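Local coordinates for protein 7,8-dihydro-6-hydroxymethylpterin pyrophosphokinase-dihydropteroate synthase (Plasmodium falciparum, PDB 6JWS) that probably catalyses two consecutive steps of folate biosynthesis, pyrophosphoryl transfer from ATP to 6-hydroxymethyl-7,8-dihydropterin and condensation of the product with 4-aminobenzoate, at residues Glu448-Gln460 with Thr483-Leu497. The protein carries 1 engineered substitution. Numbering follows the deposited sequence.
Sequences ERDLVVPVLQLFQ and TINYNVFKECVDNDL
A bend at chi2 (-90°) swings the guanidinium of Arg-449 across to Glu-491, whose side chain reaches out extended, CG opposite its own backbone N (chi1 -171°). The two flat groups lie nearly coplanar, 17° apart, and Arg-449 grips side-on: NE donates to Glu-491 OE1 at 2.8 Å and NH2 to Glu-491 OE2 at 2.7 Å, each on a syn lone pair. NH1 of Arg-449 also bridges to Asp-450 OD1, so two carboxylates fix the guanidinium's rotation. At the N-terminal end of helix 448-464, extended Glu-448 takes a 2.6 Å bond from Thr-483 OG1 on OE2, tilted out of the carboxylate plane; a water links OE2 to Ile-484 N. Thr-483 OG1 in turn accepts from Asn-485 N in an ST turn, and Asn-485 N-caps helix 486-494. Between the Glu-448 and Arg-449 contacts, Val-488 CG2 rests on Arg-449 CB. Further along, Cys-492 SG meets Leu-456 CD1 at 3.9 Å and Leu-497 CD1 lies against Val-453 CG1. Gln-460 NE2 donates to Asn-495 O (3.2 Å) beside the Schellman motif ending helix 486-494. The axes of 448-460 and 486-494 run nearly parallel, 10.1 Å apart at closest approach; both helices pack onto strand 478-482 as successive outer helices of the DHPS TIM barrel, the first forming the beta-alpha-beta crossover from strand 428-432.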
loop_
_atom_site.group_PDB
_atom_site.type_symbol
_atom_site.label_atom_id
_atom_site.label_comp_id
_atom_site.label_asym_id
_atom_site.label_seq_id
_atom_site.Cartn_x
_atom_site.Cartn_y
_atom_site.Cartn_z
ATOM N N GLU B 448 -14.014 10.849 -37.649
ATOM C CA GLU B 448 -13.908 9.923 -36.525
ATOM C C GLU B 448 -14.320 8.523 -36.968
ATOM O O GLU B 448 -13.622 7.544 -36.721
ATOM C CB GLU B 448 -14.754 10.395 -35.332
ATOM C CG GLU B 448 -14.788 9.406 -34.152
ATOM C CD GLU B 448 -15.619 9.855 -32.946
ATOM O OE1 GLU B 448 -16.264 10.917 -33.020
ATOM O OE2 GLU B 448 -15.639 9.139 -31.933
ATOM N N ARG B 449 -15.458 8.442 -37.644
ATOM C CA ARG B 449 -16.006 7.162 -38.054
ATOM C C ARG B 449 -15.003 6.409 -38.920
ATOM O O ARG B 449 -14.867 5.201 -38.777
ATOM C CB ARG B 449 -17.325 7.391 -38.805
ATOM C CG ARG B 449 -17.957 6.114 -39.324
ATOM C CD ARG B 449 -17.485 5.754 -40.719
ATOM N NE ARG B 449 -17.964 4.419 -41.059
ATOM C CZ ARG B 449 -17.381 3.606 -41.932
ATOM N NH1 ARG B 449 -16.295 3.993 -42.580
ATOM N NH2 ARG B 449 -17.888 2.402 -42.139
ATOM N N ASP B 450 -14.319 7.125 -39.824
ATOM C CA ASP B 450 -13.377 6.506 -40.753
ATOM C C ASP B 450 -12.051 6.167 -40.071
ATOM O O ASP B 450 -11.316 5.314 -40.566
ATOM C CB ASP B 450 -13.137 7.347 -42.017
ATOM C CG ASP B 450 -14.297 7.309 -43.003
ATOM O OD1 ASP B 450 -14.984 6.251 -43.100
ATOM O OD2 ASP B 450 -14.528 8.343 -43.646
ATOM N N LEU B 451 -11.748 6.834 -38.947
ATOM C CA LEU B 451 -10.577 6.475 -38.163
ATOM C C LEU B 451 -10.801 5.144 -37.465
ATOM O O LEU B 451 -9.904 4.300 -37.527
ATOM C CB LEU B 451 -10.212 7.571 -37.164
ATOM C CG LEU B 451 -9.518 8.786 -37.774
ATOM C CD1 LEU B 451 -9.352 9.882 -36.735
ATOM C CD2 LEU B 451 -8.163 8.402 -38.357
ATOM N N VAL B 452 -11.986 4.946 -36.854
ATOM C CA VAL B 452 -12.156 3.810 -35.952
ATOM C C VAL B 452 -12.872 2.629 -36.602
ATOM O O VAL B 452 -12.522 1.486 -36.315
ATOM C CB VAL B 452 -12.806 4.154 -34.588
ATOM C CG1 VAL B 452 -11.975 5.146 -33.801
ATOM C CG2 VAL B 452 -14.225 4.675 -34.736
ATOM N N VAL B 453 -13.936 2.869 -37.381
ATOM C CA VAL B 453 -14.716 1.713 -37.810
ATOM C C VAL B 453 -13.858 0.748 -38.641
ATOM O O VAL B 453 -13.842 -0.445 -38.331
ATOM C CB VAL B 453 -16.078 2.068 -38.450
ATOM C CG1 VAL B 453 -16.749 0.837 -39.048
ATOM C CG2 VAL B 453 -17.022 2.723 -37.438
ATOM N N PRO B 454 -13.084 1.184 -39.675
ATOM C CA PRO B 454 -12.272 0.243 -40.460
ATOM C C PRO B 454 -11.349 -0.594 -39.570
ATOM O O PRO B 454 -11.244 -1.818 -39.741
ATOM C CB PRO B 454 -11.486 1.128 -41.461
ATOM C CG PRO B 454 -12.325 2.401 -41.566
ATOM C CD PRO B 454 -12.964 2.563 -40.192
ATOM N N VAL B 455 -10.701 0.070 -38.602
ATOM C CA VAL B 455 -9.819 -0.617 -37.667
ATOM C C VAL B 455 -10.591 -1.711 -36.937
ATOM O O VAL B 455 -10.130 -2.856 -36.869
ATOM C CB VAL B 455 -9.169 0.350 -36.665
ATOM C CG1 VAL B 455 -8.534 -0.415 -35.514
ATOM C CG2 VAL B 455 -8.132 1.230 -37.356
ATOM N N LEU B 456 -11.779 -1.362 -36.425
ATOM C CA LEU B 456 -12.533 -2.315 -35.624
ATOM C C LEU B 456 -13.004 -3.478 -36.487
ATOM O O LEU B 456 -13.094 -4.598 -35.972
ATOM C CB LEU B 456 -13.717 -1.629 -34.937
ATOM C CG LEU B 456 -13.366 -0.811 -33.694
ATOM C CD1 LEU B 456 -14.572 -0.034 -33.195
ATOM C CD2 LEU B 456 -12.796 -1.701 -32.599
ATOM N N GLN B 457 -13.346 -3.176 -37.756
ATOM C CA GLN B 457 -13.777 -4.163 -38.739
ATOM C C GLN B 457 -12.644 -5.151 -39.040
ATOM O O GLN B 457 -12.862 -6.355 -39.034
ATOM C CB GLN B 457 -14.271 -3.473 -40.017
ATOM C CG GLN B 457 -15.760 -3.156 -40.004
ATOM C CD GLN B 457 -16.184 -2.117 -41.014
ATOM O OE1 GLN B 457 -15.371 -1.409 -41.616
ATOM N NE2 GLN B 457 -17.492 -1.991 -41.182
ATOM N N LEU B 458 -11.435 -4.643 -39.289
ATOM C CA LEU B 458 -10.271 -5.481 -39.538
ATOM C C LEU B 458 -9.948 -6.325 -38.300
ATOM O O LEU B 458 -9.629 -7.511 -38.421
ATOM C CB LEU B 458 -9.101 -4.580 -39.961
ATOM C CG LEU B 458 -7.794 -5.288 -40.338
ATOM C CD1 LEU B 458 -8.015 -6.317 -41.437
ATOM C CD2 LEU B 458 -6.727 -4.296 -40.776
ATOM N N PHE B 459 -10.067 -5.732 -37.098
ATOM C CA PHE B 459 -9.792 -6.497 -35.890
ATOM C C PHE B 459 -10.748 -7.683 -35.770
ATOM O O PHE B 459 -10.320 -8.791 -35.436
ATOM C CB PHE B 459 -9.855 -5.640 -34.621
ATOM C CG PHE B 459 -9.657 -6.466 -33.382
ATOM C CD1 PHE B 459 -8.385 -6.858 -32.992
ATOM C CD2 PHE B 459 -10.747 -6.899 -32.641
ATOM C CE1 PHE B 459 -8.206 -7.649 -31.866
ATOM C CE2 PHE B 459 -10.563 -7.694 -31.519
ATOM C CZ PHE B 459 -9.294 -8.074 -31.138
ATOM N N GLN B 460 -12.041 -7.429 -36.010
ATOM C CA GLN B 460 -13.076 -8.449 -35.918
ATOM C C GLN B 460 -12.723 -9.595 -36.879
ATOM O O GLN B 460 -12.770 -10.763 -36.506
ATOM C CB GLN B 460 -14.443 -7.789 -36.161
ATOM C CG GLN B 460 -15.640 -8.734 -36.230
ATOM C CD GLN B 460 -16.925 -8.104 -36.738
ATOM O OE1 GLN B 460 -16.979 -7.513 -37.820
ATOM N NE2 GLN B 460 -18.002 -8.245 -35.972
ATOM N N THR B 483 -15.875 7.389 -27.553
ATOM C CA THR B 483 -16.639 8.290 -28.404
ATOM C C THR B 483 -17.733 9.000 -27.595
ATOM O O THR B 483 -18.201 8.483 -26.575
ATOM C CB THR B 483 -17.224 7.544 -29.619
ATOM O OG1 THR B 483 -17.725 8.551 -30.494
ATOM C CG2 THR B 483 -18.342 6.565 -29.300
ATOM N N ILE B 484 -18.180 10.159 -28.093
ATOM C CA ILE B 484 -19.364 10.830 -27.574
ATOM C C ILE B 484 -20.420 10.854 -28.678
ATOM O O ILE B 484 -21.487 11.482 -28.530
ATOM C CB ILE B 484 -19.032 12.264 -27.118
ATOM C CG1 ILE B 484 -18.574 13.142 -28.292
ATOM C CG2 ILE B 484 -18.014 12.252 -25.978
ATOM C CD1 ILE B 484 -18.242 14.574 -27.899
ATOM N N ASN B 485 -20.117 10.157 -29.779
ATOM C CA ASN B 485 -20.875 10.364 -31.000
ATOM C C ASN B 485 -21.858 9.224 -31.238
ATOM O O ASN B 485 -21.478 8.079 -31.460
ATOM C CB ASN B 485 -19.984 10.707 -32.197
ATOM C CG ASN B 485 -20.805 11.075 -33.410
ATOM O OD1 ASN B 485 -21.243 10.196 -34.159
ATOM N ND2 ASN B 485 -21.057 12.365 -33.587
ATOM N N TYR B 486 -23.141 9.576 -31.199
ATOM C CA TYR B 486 -24.231 8.658 -31.468
ATOM C C TYR B 486 -24.007 7.830 -32.741
ATOM O O TYR B 486 -24.095 6.601 -32.694
ATOM C CB TYR B 486 -25.531 9.454 -31.556
ATOM C CG TYR B 486 -26.733 8.587 -31.808
ATOM C CD1 TYR B 486 -27.088 8.210 -33.098
ATOM C CD2 TYR B 486 -27.523 8.164 -30.759
ATOM C CE1 TYR B 486 -28.195 7.418 -33.338
ATOM C CE2 TYR B 486 -28.644 7.379 -30.977
ATOM C CZ TYR B 486 -28.967 6.992 -32.271
ATOM O OH TYR B 486 -30.072 6.220 -32.489
ATOM N N ASN B 487 -23.738 8.491 -33.879
ATOM C CA ASN B 487 -23.660 7.789 -35.156
ATOM C C ASN B 487 -22.522 6.771 -35.155
ATOM O O ASN B 487 -22.692 5.653 -35.638
ATOM C CB ASN B 487 -23.610 8.742 -36.356
ATOM C CG ASN B 487 -24.995 9.261 -36.692
ATOM O OD1 ASN B 487 -25.991 8.613 -36.392
ATOM N ND2 ASN B 487 -25.087 10.440 -37.280
ATOM N N VAL B 488 -21.377 7.152 -34.583
ATOM C CA VAL B 488 -20.235 6.258 -34.504
ATOM C C VAL B 488 -20.608 5.061 -33.634
ATOM O O VAL B 488 -20.491 3.914 -34.069
ATOM C CB VAL B 488 -18.973 6.998 -34.005
ATOM C CG1 VAL B 488 -17.867 6.036 -33.572
ATOM C CG2 VAL B 488 -18.452 7.978 -35.058
ATOM N N PHE B 489 -21.124 5.329 -32.425
ATOM C CA PHE B 489 -21.466 4.237 -31.533
ATOM C C PHE B 489 -22.495 3.307 -32.173
ATOM O O PHE B 489 -22.375 2.094 -32.020
ATOM C CB PHE B 489 -21.929 4.699 -30.144
ATOM C CG PHE B 489 -22.007 3.559 -29.137
ATOM C CD1 PHE B 489 -20.869 2.863 -28.756
ATOM C CD2 PHE B 489 -23.216 3.178 -28.569
ATOM C CE1 PHE B 489 -20.936 1.819 -27.841
ATOM C CE2 PHE B 489 -23.273 2.161 -27.624
ATOM C CZ PHE B 489 -22.140 1.465 -27.277
ATOM N N LYS B 490 -23.509 3.873 -32.853
ATOM C CA LYS B 490 -24.557 3.075 -33.483
ATOM C C LYS B 490 -23.984 2.097 -34.518
ATOM O O LYS B 490 -24.313 0.919 -34.517
ATOM C CB LYS B 490 -25.653 3.968 -34.083
ATOM C CG LYS B 490 -26.806 3.208 -34.728
ATOM C CD LYS B 490 -27.954 4.102 -35.198
ATOM C CE LYS B 490 -28.846 3.442 -36.233
ATOM N NZ LYS B 490 -29.239 2.067 -35.841
ATOM N N GLU B 491 -23.096 2.570 -35.383
ATOM C CA GLU B 491 -22.548 1.702 -36.417
ATOM C C GLU B 491 -21.717 0.595 -35.766
ATOM O O GLU B 491 -21.676 -0.519 -36.276
ATOM C CB GLU B 491 -21.721 2.506 -37.428
ATOM C CG GLU B 491 -21.313 1.694 -38.651
ATOM C CD GLU B 491 -20.378 2.369 -39.646
ATOM O OE1 GLU B 491 -20.021 3.545 -39.446
ATOM O OE2 GLU B 491 -19.979 1.702 -40.611
ATOM N N CYS B 492 -21.083 0.895 -34.625
ATOM C CA CYS B 492 -20.257 -0.095 -33.950
ATOM C C CYS B 492 -21.118 -1.182 -33.326
ATOM O O CYS B 492 -20.810 -2.355 -33.489
ATOM C CB CYS B 492 -19.355 0.529 -32.899
ATOM S SG CYS B 492 -18.057 1.556 -33.623
ATOM N N VAL B 493 -22.209 -0.805 -32.641
ATOM C CA VAL B 493 -23.012 -1.848 -32.012
ATOM C C VAL B 493 -23.796 -2.641 -33.061
ATOM O O VAL B 493 -23.952 -3.851 -32.912
ATOM C CB VAL B 493 -23.838 -1.407 -30.776
ATOM C CG1 VAL B 493 -22.935 -0.963 -29.630
ATOM C CG2 VAL B 493 -24.871 -0.332 -31.071
ATOM N N ASP B 494 -24.271 -1.972 -34.125
ATOM C CA ASP B 494 -25.020 -2.647 -35.181
ATOM C C ASP B 494 -24.185 -3.780 -35.777
ATOM O O ASP B 494 -24.723 -4.825 -36.101
ATOM C CB ASP B 494 -25.493 -1.693 -36.288
ATOM C CG ASP B 494 -26.669 -0.798 -35.915
ATOM O OD1 ASP B 494 -27.310 -1.059 -34.872
ATOM O OD2 ASP B 494 -26.946 0.159 -36.687
ATOM N N ASN B 495 -22.869 -3.577 -35.865
ATOM C CA ASN B 495 -21.959 -4.499 -36.522
ATOM C C ASN B 495 -21.190 -5.343 -35.504
ATOM O O ASN B 495 -20.270 -6.058 -35.881
ATOM C CB ASN B 495 -21.041 -3.728 -37.476
ATOM C CG ASN B 495 -21.777 -3.274 -38.726
ATOM O OD1 ASN B 495 -21.901 -4.050 -39.672
ATOM N ND2 ASN B 495 -22.297 -2.050 -38.739
ATOM N N ASP B 496 -21.538 -5.220 -34.207
ATOM C CA ASP B 496 -20.934 -5.984 -33.118
ATOM C C ASP B 496 -19.427 -5.750 -33.051
ATOM O O ASP B 496 -18.645 -6.684 -32.914
ATOM C CB ASP B 496 -21.327 -7.467 -33.142
ATOM C CG ASP B 496 -22.785 -7.706 -32.759
ATOM O OD1 ASP B 496 -23.656 -7.641 -33.664
ATOM O OD2 ASP B 496 -23.053 -7.934 -31.547
ATOM N N LEU B 497 -19.024 -4.481 -33.117
ATOM C CA LEU B 497 -17.604 -4.172 -33.142
ATOM C C LEU B 497 -17.093 -3.845 -31.739
ATOM O O LEU B 497 -15.882 -3.804 -31.554
ATOM C CB LEU B 497 -17.341 -3.017 -34.129
ATOM C CG LEU B 497 -17.765 -3.273 -35.582
ATOM C CD1 LEU B 497 -17.398 -2.105 -36.477
ATOM C CD2 LEU B 497 -17.125 -4.548 -36.115
HETATM O O HOH W 1 -16.044 11.286 -29.997
HETATM O O HOH W 2 -14.111 -5.375 -33.209
#